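Local coordinates for F-actin-capping protein subunit alpha (Dictyostelium discoideum, PDB 4AKR), which binds the fast-growing barbed ends of actin filaments independently of calcium and blocks subunit exchange there, without severing the filaments, at residues A[42-47]-A[91-96]; A[64-69]-A[86-91]; A[78-83]-A[105-110]. All coordinates share one frame; numbering follows the deposited sequence.

Contact 1: A[42-47]-A[91-96]; sequences ASAGST and DHIKQE
Ile93 reaches across to Ala44 and Gly45 at the start of helix 44-55, and its terminal methyl makes the apolar part of this contact. CD1 lies 4.1 Å from Ala44 CB and touches the backbone at Gly45 N as well. With CG1 beside its own backbone N (chi1 -65°) and the chain extended beyond it (chi2 179°), the side chain carries CD1 toward the helix although its CB points along the interface. A second, looser touch joins Gly45 O and His92 CB at 4.4 Å. The nearest CA atoms, those of Gly45 and Ile93, are 6.2 Å apart, a close approach of helix and loop. No hydrogen bond crosses between the segments, so polar bonding is confined to each side. At the start of the helix, the O of Ser43, the residue before it, takes two donors from Thr47: the backbone N at 3.0 Å, and OG1 at 2.8 Å, which approaches from above the carbonyl plane. In the loop, Asp91 OD1 accepts from Lys94 N at 2.9 Å with an angle of 164°, the N-H meeting the carboxylate from above its plane; Ile93 N adds a weak bond to the same oxygen. This is an Asx motif, and next to it Gln95 and Glu96 both face Asp91 in a G1 beta bulge where the loop between strands 86-91 and 96-102 closes. The His92 side chain touches Arg49 and Thr53, and its ring meets Tyr90 edge-to-face. The connection between the strands thus carries its own hydrogen bonds, and these two segments meet through weak van der Waals contacts alone, while the bond from Asn52 ND2 to His92 O adds a polar link from the same helix.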
loop_
_atom_site.group_PDB
_atom_site.type_symbol
_atom_site.label_atom_id
_atom_site.label_comp_id
_atom_site.label_asym_id
_atom_site.label_seq_id
_atom_site.Cartn_x
_atom_site.Cartn_y
_atom_site.Cartn_z
ATOM N N ALA A 42 2.469 -11.790 -25.636
ATOM C CA ALA A 42 2.856 -13.179 -25.451
ATOM C C ALA A 42 2.863 -13.534 -23.972
ATOM O O ALA A 42 2.926 -14.710 -23.606
ATOM C CB ALA A 42 4.235 -13.410 -26.049
ATOM N N SER A 43 2.774 -12.510 -23.129
ATOM C CA SER A 43 2.801 -12.690 -21.679
ATOM C C SER A 43 1.452 -12.424 -21.006
ATOM O O SER A 43 1.163 -12.966 -19.932
ATOM C CB SER A 43 3.854 -11.753 -21.078
ATOM O OG SER A 43 3.551 -10.407 -21.417
ATOM N N ALA A 44 0.640 -11.586 -21.647
ATOM C CA ALA A 44 -0.669 -11.203 -21.131
ATOM C C ALA A 44 -1.501 -12.333 -20.521
ATOM O O ALA A 44 -1.666 -12.388 -19.305
ATOM C CB ALA A 44 -1.460 -10.506 -22.219
ATOM N N GLY A 45 -2.029 -13.217 -21.365
ATOM C CA GLY A 45 -2.846 -14.320 -20.887
ATOM C C GLY A 45 -2.439 -14.895 -19.541
ATOM O O GLY A 45 -3.237 -14.953 -18.600
ATOM N N SER A 46 -1.190 -15.326 -19.448
ATOM C CA SER A 46 -0.675 -15.893 -18.213
ATOM C C SER A 46 -0.691 -14.854 -17.083
ATOM O O SER A 46 -0.986 -15.180 -15.933
ATOM C CB SER A 46 0.752 -16.401 -18.446
ATOM O OG SER A 46 1.381 -16.772 -17.228
ATOM N N THR A 47 -0.387 -13.606 -17.428
ATOM C CA THR A 47 -0.338 -12.513 -16.470
ATOM C C THR A 47 -1.706 -12.175 -15.878
ATOM O O THR A 47 -1.876 -12.164 -14.652
ATOM C CB THR A 47 0.261 -11.254 -17.132
ATOM O OG1 THR A 47 1.612 -11.526 -17.532
ATOM C CG2 THR A 47 0.247 -10.080 -16.174
ATOM N N ASP A 91 -12.717 -15.424 -20.199
ATOM C CA ASP A 91 -11.677 -14.743 -20.962
ATOM C C ASP A 91 -10.903 -13.871 -19.991
ATOM O O ASP A 91 -11.386 -12.810 -19.596
ATOM C CB ASP A 91 -12.270 -13.849 -22.043
ATOM C CG ASP A 91 -11.202 -13.262 -22.954
ATOM O OD1 ASP A 91 -10.231 -12.668 -22.430
ATOM O OD2 ASP A 91 -11.329 -13.399 -24.190
ATOM N N HIS A 92 -9.704 -14.309 -19.615
ATOM C CA HIS A 92 -8.880 -13.570 -18.659
ATOM C C HIS A 92 -8.443 -12.173 -19.066
ATOM O O HIS A 92 -8.212 -11.320 -18.213
ATOM C CB HIS A 92 -7.636 -14.383 -18.292
ATOM C CG HIS A 92 -7.910 -15.502 -17.341
ATOM N ND1 HIS A 92 -7.935 -16.822 -17.732
ATOM C CD2 HIS A 92 -8.180 -15.496 -16.015
ATOM C CE1 HIS A 92 -8.205 -17.583 -16.686
ATOM N NE2 HIS A 92 -8.359 -16.802 -15.632
ATOM N N ILE A 93 -8.313 -11.929 -20.359
ATOM C CA ILE A 93 -7.880 -10.617 -20.799
ATOM C C ILE A 93 -9.010 -9.598 -20.800
ATOM O O ILE A 93 -8.808 -8.443 -20.430
ATOM C CB ILE A 93 -7.242 -10.695 -22.197
ATOM C CG1 ILE A 93 -5.956 -11.523 -22.111
ATOM C CG2 ILE A 93 -6.951 -9.300 -22.716
ATOM C CD1 ILE A 93 -5.242 -11.711 -23.415
ATOM N N LYS A 94 -10.198 -10.027 -21.205
ATOM C CA LYS A 94 -11.346 -9.133 -21.250
ATOM C C LYS A 94 -12.054 -9.174 -19.908
ATOM O O LYS A 94 -12.914 -8.344 -19.630
ATOM C CB LYS A 94 -12.327 -9.579 -22.328
ATOM C CG LYS A 94 -11.684 -10.131 -23.584
ATOM C CD LYS A 94 -12.743 -10.767 -24.471
ATOM C CE LYS A 94 -13.350 -9.762 -25.415
ATOM N NZ LYS A 94 -12.365 -9.421 -26.481
ATOM N N GLN A 95 -11.692 -10.161 -19.094
ATOM C CA GLN A 95 -12.282 -10.353 -17.771
ATOM C C GLN A 95 -13.785 -10.607 -17.854
ATOM O O GLN A 95 -14.570 -10.036 -17.100
ATOM C CB GLN A 95 -11.977 -9.142 -16.887
ATOM C CG GLN A 95 -10.528 -9.122 -16.411
ATOM C CD GLN A 95 -10.050 -7.750 -15.968
ATOM O OE1 GLN A 95 -9.712 -6.894 -16.798
ATOM N NE2 GLN A 95 -10.019 -7.531 -14.656
ATOM N N GLU A 96 -14.183 -11.482 -18.772
ATOM C CA GLU A 96 -15.593 -11.796 -18.939
ATOM C C GLU A 96 -15.838 -13.264 -19.277
ATOM O O GLU A 96 -15.009 -13.923 -19.909
ATOM C CB GLU A 96 -16.201 -10.899 -20.024
ATOM C CG GLU A 96 -15.688 -11.174 -21.428
ATOM C CD GLU A 96 -16.085 -10.091 -22.424
ATOM O OE1 GLU A 96 -16.575 -9.024 -21.988
ATOM O OE2 GLU A 96 -15.899 -10.303 -23.642
#

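Contact 2: A[64-69]-A[86-91]; sequences GSALIT and QVITYD
Ile68 lays its side chain over one face of the Tyr90 ring, and it is the residue with most surface buried here. Its CG1 stands almost exactly on the ring normal, 4.1 Å from the ring centroid and 2° off the perpendicular, which makes a CH-pi contact over the centre of the face. From there the chain bends (chi2 -58°) and CD1 moves out toward the root of the ring, 4.1 Å from Tyr90 CG. Tyr90 CG is anti to the backbone N (chi1 -173°), which carries the ring out from strand 86-91 toward the segment 64-69. The CA atoms of Ile68 and Tyr90 are 8.4 Å apart, a spacing spanned by side chains; no hydrogen bond runs between the two segments. Two residues earlier in each segment, Ile88 repeats the theme on a smaller scale: its extended CG1-CD1 arm points at Ala66, and CD1 meets Ala66 CB at 3.7 Å. Neighbours widen this apolar layer. Val59, on the strand paired with 64-67, touches both Ile68 and Tyr90; Tyr79 packs on Ile68 from the adjacent strand 78-81, and Val97 touches Ile88 from strand 96-102. All four contacting residues are buried, and on both segments they alternate with residues whose side chains turn elsewhere, as in extended chains that present one face each. The arrangement is that of two antiparallel sheets packed face to face: the two-stranded hairpin 58-67 lies against the four-stranded meander of residues 73-102, with an aliphatic and aromatic core between them.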
loop_
_atom_site.group_PDB
_atom_site.type_symbol
_atom_site.label_atom_id
_atom_site.label_comp_id
_atom_site.label_asym_id
_atom_site.label_seq_id
_atom_site.Cartn_x
_atom_site.Cartn_y
_atom_site.Cartn_z
ATOM N N GLY A 64 -26.435 -17.383 -11.368
ATOM C CA GLY A 64 -25.970 -16.665 -10.196
ATOM C C GLY A 64 -24.474 -16.403 -10.214
ATOM O O GLY A 64 -23.774 -16.761 -11.162
ATOM N N SER A 65 -23.982 -15.796 -9.141
ATOM C CA SER A 65 -22.572 -15.459 -9.020
ATOM C C SER A 65 -21.674 -16.667 -8.767
ATOM O O SER A 65 -22.120 -17.684 -8.240
ATOM C CB SER A 65 -22.393 -14.439 -7.898
ATOM O OG SER A 65 -22.965 -14.919 -6.696
ATOM N N ALA A 66 -20.411 -16.549 -9.168
ATOM C CA ALA A 66 -19.424 -17.607 -8.963
ATOM C C ALA A 66 -18.033 -16.995 -8.819
ATOM O O ALA A 66 -17.838 -15.796 -9.047
ATOM C CB ALA A 66 -19.439 -18.587 -10.125
ATOM N N LEU A 67 -17.069 -17.824 -8.437
ATOM C CA LEU A 67 -15.702 -17.368 -8.274
ATOM C C LEU A 67 -14.745 -17.983 -9.298
ATOM O O LEU A 67 -14.915 -19.125 -9.713
ATOM C CB LEU A 67 -15.194 -17.706 -6.869
ATOM C CG LEU A 67 -15.826 -17.035 -5.645
ATOM C CD1 LEU A 67 -15.015 -17.403 -4.401
ATOM C CD2 LEU A 67 -15.837 -15.521 -5.824
ATOM N N ILE A 68 -13.746 -17.201 -9.697
ATOM C CA ILE A 68 -12.706 -17.659 -10.610
ATOM C C ILE A 68 -11.484 -17.875 -9.709
ATOM O O ILE A 68 -10.880 -16.906 -9.234
ATOM C CB ILE A 68 -12.357 -16.595 -11.675
ATOM C CG1 ILE A 68 -13.573 -16.312 -12.568
ATOM C CG2 ILE A 68 -11.163 -17.063 -12.498
ATOM C CD1 ILE A 68 -14.113 -17.527 -13.289
ATOM N N THR A 69 -11.134 -19.136 -9.466
ATOM C CA THR A 69 -10.004 -19.469 -8.596
ATOM C C THR A 69 -9.127 -20.545 -9.212
ATOM O O THR A 69 -9.506 -21.171 -10.198
ATOM C CB THR A 69 -10.486 -20.015 -7.249
ATOM O OG1 THR A 69 -10.938 -21.366 -7.425
ATOM C CG2 THR A 69 -11.633 -19.160 -6.705
ATOM N N GLN A 86 -21.843 -26.686 -12.992
ATOM C CA GLN A 86 -21.495 -26.147 -14.294
ATOM C C GLN A 86 -20.016 -25.832 -14.457
ATOM O O GLN A 86 -19.255 -25.775 -13.493
ATOM C CB GLN A 86 -22.325 -24.889 -14.590
ATOM C CG GLN A 86 -22.096 -23.721 -13.644
ATOM C CD GLN A 86 -22.979 -22.523 -13.978
ATOM O OE1 GLN A 86 -22.962 -21.507 -13.282
ATOM N NE2 GLN A 86 -23.753 -22.640 -15.046
ATOM N N VAL A 87 -19.625 -25.638 -15.708
ATOM C CA VAL A 87 -18.256 -25.313 -16.065
ATOM C C VAL A 87 -18.328 -23.964 -16.747
ATOM O O VAL A 87 -19.058 -23.784 -17.733
ATOM C CB VAL A 87 -17.662 -26.339 -17.040
ATOM C CG1 VAL A 87 -16.340 -25.827 -17.582
ATOM C CG2 VAL A 87 -17.456 -27.661 -16.326
ATOM N N ILE A 88 -17.578 -23.014 -16.205
ATOM C CA ILE A 88 -17.566 -21.661 -16.737
ATOM C C ILE A 88 -16.317 -21.394 -17.560
ATOM O O ILE A 88 -15.196 -21.616 -17.093
ATOM C CB ILE A 88 -17.629 -20.643 -15.587
ATOM C CG1 ILE A 88 -18.889 -20.886 -14.760
ATOM C CG2 ILE A 88 -17.614 -19.237 -16.132
ATOM C CD1 ILE A 88 -18.941 -20.090 -13.465
ATOM N N THR A 89 -16.519 -20.948 -18.796
ATOM C CA THR A 89 -15.411 -20.597 -19.674
ATOM C C THR A 89 -15.235 -19.098 -19.443
ATOM O O THR A 89 -16.220 -18.343 -19.442
ATOM C CB THR A 89 -15.741 -20.892 -21.157
ATOM O OG1 THR A 89 -16.064 -22.282 -21.296
ATOM C CG2 THR A 89 -14.535 -20.578 -22.054
ATOM N N TYR A 90 -13.987 -18.678 -19.255
ATOM C CA TYR A 90 -13.668 -17.284 -18.941
ATOM C C TYR A 90 -12.538 -16.668 -19.774
ATOM O O TYR A 90 -11.521 -17.308 -20.020
ATOM C CB TYR A 90 -13.291 -17.216 -17.455
ATOM C CG TYR A 90 -13.072 -15.840 -16.877
ATOM C CD1 TYR A 90 -14.148 -14.983 -16.644
ATOM C CD2 TYR A 90 -11.806 -15.433 -16.468
ATOM C CE1 TYR A 90 -13.973 -13.766 -16.003
ATOM C CE2 TYR A 90 -11.617 -14.218 -15.825
ATOM C CZ TYR A 90 -12.706 -13.392 -15.592
ATOM O OH TYR A 90 -12.536 -12.204 -14.928
ATOM N N ASP A 91 -12.717 -15.424 -20.199
ATOM C CA ASP A 91 -11.677 -14.743 -20.962
ATOM C C ASP A 91 -10.903 -13.871 -19.991
ATOM O O ASP A 91 -11.386 -12.810 -19.596
ATOM C CB ASP A 91 -12.270 -13.849 -22.043
ATOM C CG ASP A 91 -11.202 -13.262 -22.954
ATOM O OD1 ASP A 91 -10.231 -12.668 -22.430
ATOM O OD2 ASP A 91 -11.329 -13.399 -24.190
#

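Contact 3: A[78-83]-A[105-110]; sequences EYLDPK and GEIEQD
Leu80 and Pro82, at the end of strand 78-81 and just beyond it, pass alongside Glu106 and Ile107 of an irregular loop, with CA separations of 7.5 Å for Leu80 to Glu106 and 6.7 Å for Pro82 to Ile107, and no hydrogen bond joins the segments. Leu80, its CG anti to the backbone N (chi1 -177°), pushes its two methyls against the loop. CD1 rests on Glu106 CB at 3.7 Å and on Ile107 CG1 at 4.0 Å, while CD2 lies near Glu106 O. Ile107 extends its own chain past Leu80, so that CD1 comes to 3.9 Å from Pro82 CA. Replacing Leu80 by an alanine would remove both methyls and would probably leave Glu106 CB and Ile107 CG1 without their cover on this side, opening a gap between strand end and loop. Of the Glu106 side chain it is CB that makes the touch; the chain bends at chi2, and OE1 accepts from Ser104 N. Glu108 and Asp110 form salt bridges to Lys141. Between these two segments the contact is therefore apolar, and the acidic groups find their polar partners elsewhere.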
loop_
_atom_site.group_PDB
_atom_site.type_symbol
_atom_site.label_atom_id
_atom_site.label_comp_id
_atom_site.label_asym_id
_atom_site.label_seq_id
_atom_site.Cartn_x
_atom_site.Cartn_y
_atom_site.Cartn_z
ATOM N N GLU A 78 -11.153 -22.526 -18.055
ATOM C CA GLU A 78 -12.361 -23.192 -17.601
ATOM C C GLU A 78 -12.363 -23.349 -16.095
ATOM O O GLU A 78 -11.405 -23.846 -15.503
ATOM C CB GLU A 78 -12.508 -24.551 -18.281
ATOM C CG GLU A 78 -12.724 -24.458 -19.781
ATOM C CD GLU A 78 -12.783 -25.826 -20.430
ATOM O OE1 GLU A 78 -11.860 -26.635 -20.193
ATOM O OE2 GLU A 78 -13.749 -26.096 -21.173
ATOM N N TYR A 79 -13.460 -22.926 -15.484
ATOM C CA TYR A 79 -13.600 -22.974 -14.041
ATOM C C TYR A 79 -14.875 -23.688 -13.626
ATOM O O TYR A 79 -15.953 -23.442 -14.171
ATOM C CB TYR A 79 -13.539 -21.542 -13.500
ATOM C CG TYR A 79 -12.189 -20.918 -13.785
ATOM C CD1 TYR A 79 -11.915 -20.328 -15.027
ATOM C CD2 TYR A 79 -11.137 -21.056 -12.879
ATOM C CE1 TYR A 79 -10.619 -19.908 -15.362
ATOM C CE2 TYR A 79 -9.843 -20.637 -13.199
ATOM C CZ TYR A 79 -9.590 -20.073 -14.441
ATOM O OH TYR A 79 -8.298 -19.731 -14.765
ATOM N N LEU A 80 -14.719 -24.593 -12.666
ATOM C CA LEU A 80 -15.807 -25.397 -12.140
ATOM C C LEU A 80 -16.596 -24.654 -11.072
ATOM O O LEU A 80 -16.032 -23.960 -10.223
ATOM C CB LEU A 80 -15.247 -26.696 -11.552
ATOM C CG LEU A 80 -16.253 -27.722 -11.017
ATOM C CD1 LEU A 80 -17.075 -28.292 -12.170
ATOM C CD2 LEU A 80 -15.515 -28.848 -10.312
ATOM N N ASP A 81 -17.911 -24.803 -11.133
ATOM C CA ASP A 81 -18.818 -24.189 -10.177
ATOM C C ASP A 81 -19.728 -25.321 -9.713
ATOM O O ASP A 81 -20.823 -25.506 -10.237
ATOM C CB ASP A 81 -19.617 -23.073 -10.861
ATOM C CG ASP A 81 -20.696 -22.499 -9.972
ATOM O OD1 ASP A 81 -20.567 -22.592 -8.732
ATOM O OD2 ASP A 81 -21.672 -21.939 -10.511
ATOM N N PRO A 82 -19.267 -26.104 -8.724
ATOM C CA PRO A 82 -19.981 -27.246 -8.149
ATOM C C PRO A 82 -21.397 -26.955 -7.683
ATOM O O PRO A 82 -22.307 -27.761 -7.888
ATOM C CB PRO A 82 -19.074 -27.680 -6.994
ATOM C CG PRO A 82 -17.718 -27.274 -7.457
ATOM C CD PRO A 82 -17.978 -25.907 -8.037
ATOM N N LYS A 83 -21.578 -25.801 -7.053
ATOM C CA LYS A 83 -22.879 -25.422 -6.541
ATOM C C LYS A 83 -23.961 -25.498 -7.611
ATOM O O LYS A 83 -25.049 -25.995 -7.357
ATOM C CB LYS A 83 -22.826 -24.010 -5.955
ATOM C CG LYS A 83 -24.132 -23.567 -5.312
ATOM C CD LYS A 83 -24.024 -22.171 -4.736
ATOM C CE LYS A 83 -23.037 -22.132 -3.589
ATOM N NZ LYS A 83 -22.842 -20.730 -3.094
ATOM N N GLY A 105 -18.820 -34.661 -15.344
ATOM C CA GLY A 105 -17.882 -35.587 -14.735
ATOM C C GLY A 105 -16.797 -34.925 -13.900
ATOM O O GLY A 105 -16.093 -35.608 -13.150
ATOM N N GLU A 106 -16.661 -33.604 -14.022
ATOM C CA GLU A 106 -15.650 -32.850 -13.274
ATOM C C GLU A 106 -15.852 -32.936 -11.767
ATOM O O GLU A 106 -14.903 -32.840 -10.994
ATOM C CB GLU A 106 -15.666 -31.374 -13.670
ATOM C CG GLU A 106 -15.299 -31.091 -15.117
ATOM C CD GLU A 106 -16.353 -31.559 -16.097
ATOM O OE1 GLU A 106 -17.543 -31.275 -15.876
ATOM O OE2 GLU A 106 -15.987 -32.200 -17.098
ATOM N N ILE A 107 -17.099 -33.102 -11.352
ATOM C CA ILE A 107 -17.419 -33.191 -9.937
ATOM C C ILE A 107 -17.317 -34.638 -9.473
ATOM O O ILE A 107 -17.879 -35.540 -10.096
ATOM C CB ILE A 107 -18.844 -32.656 -9.674
ATOM C CG1 ILE A 107 -18.949 -31.213 -10.192
ATOM C CG2 ILE A 107 -19.175 -32.746 -8.186
ATOM C CD1 ILE A 107 -20.351 -30.627 -10.150
ATOM N N GLU A 108 -16.590 -34.863 -8.384
ATOM C CA GLU A 108 -16.440 -36.210 -7.847
ATOM C C GLU A 108 -17.685 -36.593 -7.057
ATOM O O GLU A 108 -17.867 -36.156 -5.921
ATOM C CB GLU A 108 -15.202 -36.284 -6.954
ATOM C CG GLU A 108 -13.902 -36.203 -7.731
ATOM C CD GLU A 108 -12.701 -36.031 -6.835
ATOM O OE1 GLU A 108 -12.548 -36.829 -5.883
ATOM O OE2 GLU A 108 -11.907 -35.098 -7.090
ATOM N N GLN A 109 -18.534 -37.420 -7.667
ATOM C CA GLN A 109 -19.779 -37.850 -7.037
ATOM C C GLN A 109 -19.628 -38.676 -5.763
ATOM O O GLN A 109 -20.465 -38.587 -4.872
ATOM C CB GLN A 109 -20.640 -38.644 -8.033
ATOM C CG GLN A 109 -21.116 -37.861 -9.249
ATOM C CD GLN A 109 -21.789 -36.556 -8.878
ATOM O OE1 GLN A 109 -22.636 -36.513 -7.997
ATOM N NE2 GLN A 109 -21.416 -35.481 -9.563
ATOM N N ASP A 110 -18.571 -39.474 -5.659
ATOM C CA ASP A 110 -18.415 -40.316 -4.477
ATOM C C ASP A 110 -18.256 -39.590 -3.145
ATOM O O ASP A 110 -18.487 -40.178 -2.092
ATOM C CB ASP A 110 -17.272 -41.318 -4.675
ATOM C CG ASP A 110 -15.955 -40.654 -5.023
ATOM O OD1 ASP A 110 -15.839 -39.419 -4.886
ATOM O OD2 ASP A 110 -15.030 -41.385 -5.434
#

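Overall arrangement
All three contacts involve the antiparallel meander of residues 73-102. Contacts 2 and 3 are closest, with centres about 12 Å apart: their strands 86-91 and 78-81 are neighbours in the sheet, Gln86 O probably accepting a hydrogen bond from Asp81 N at 2.9 Å. Contacts 1 and 2, with centres about 15 Å apart, share Asp91, and Tyr90 OH of contact 2 lies 3.4 Å from Gln95 CA in the loop of contact 1. Contacts 1 and 3 have centres about 24 Å apart, yet the rings of His92 and Tyr79 meet between them. Contact 1 thus joins the meander to helix 44-55, contact 2 to the hairpin 58-67, and contact 3 to the loop leading into helix 112-129.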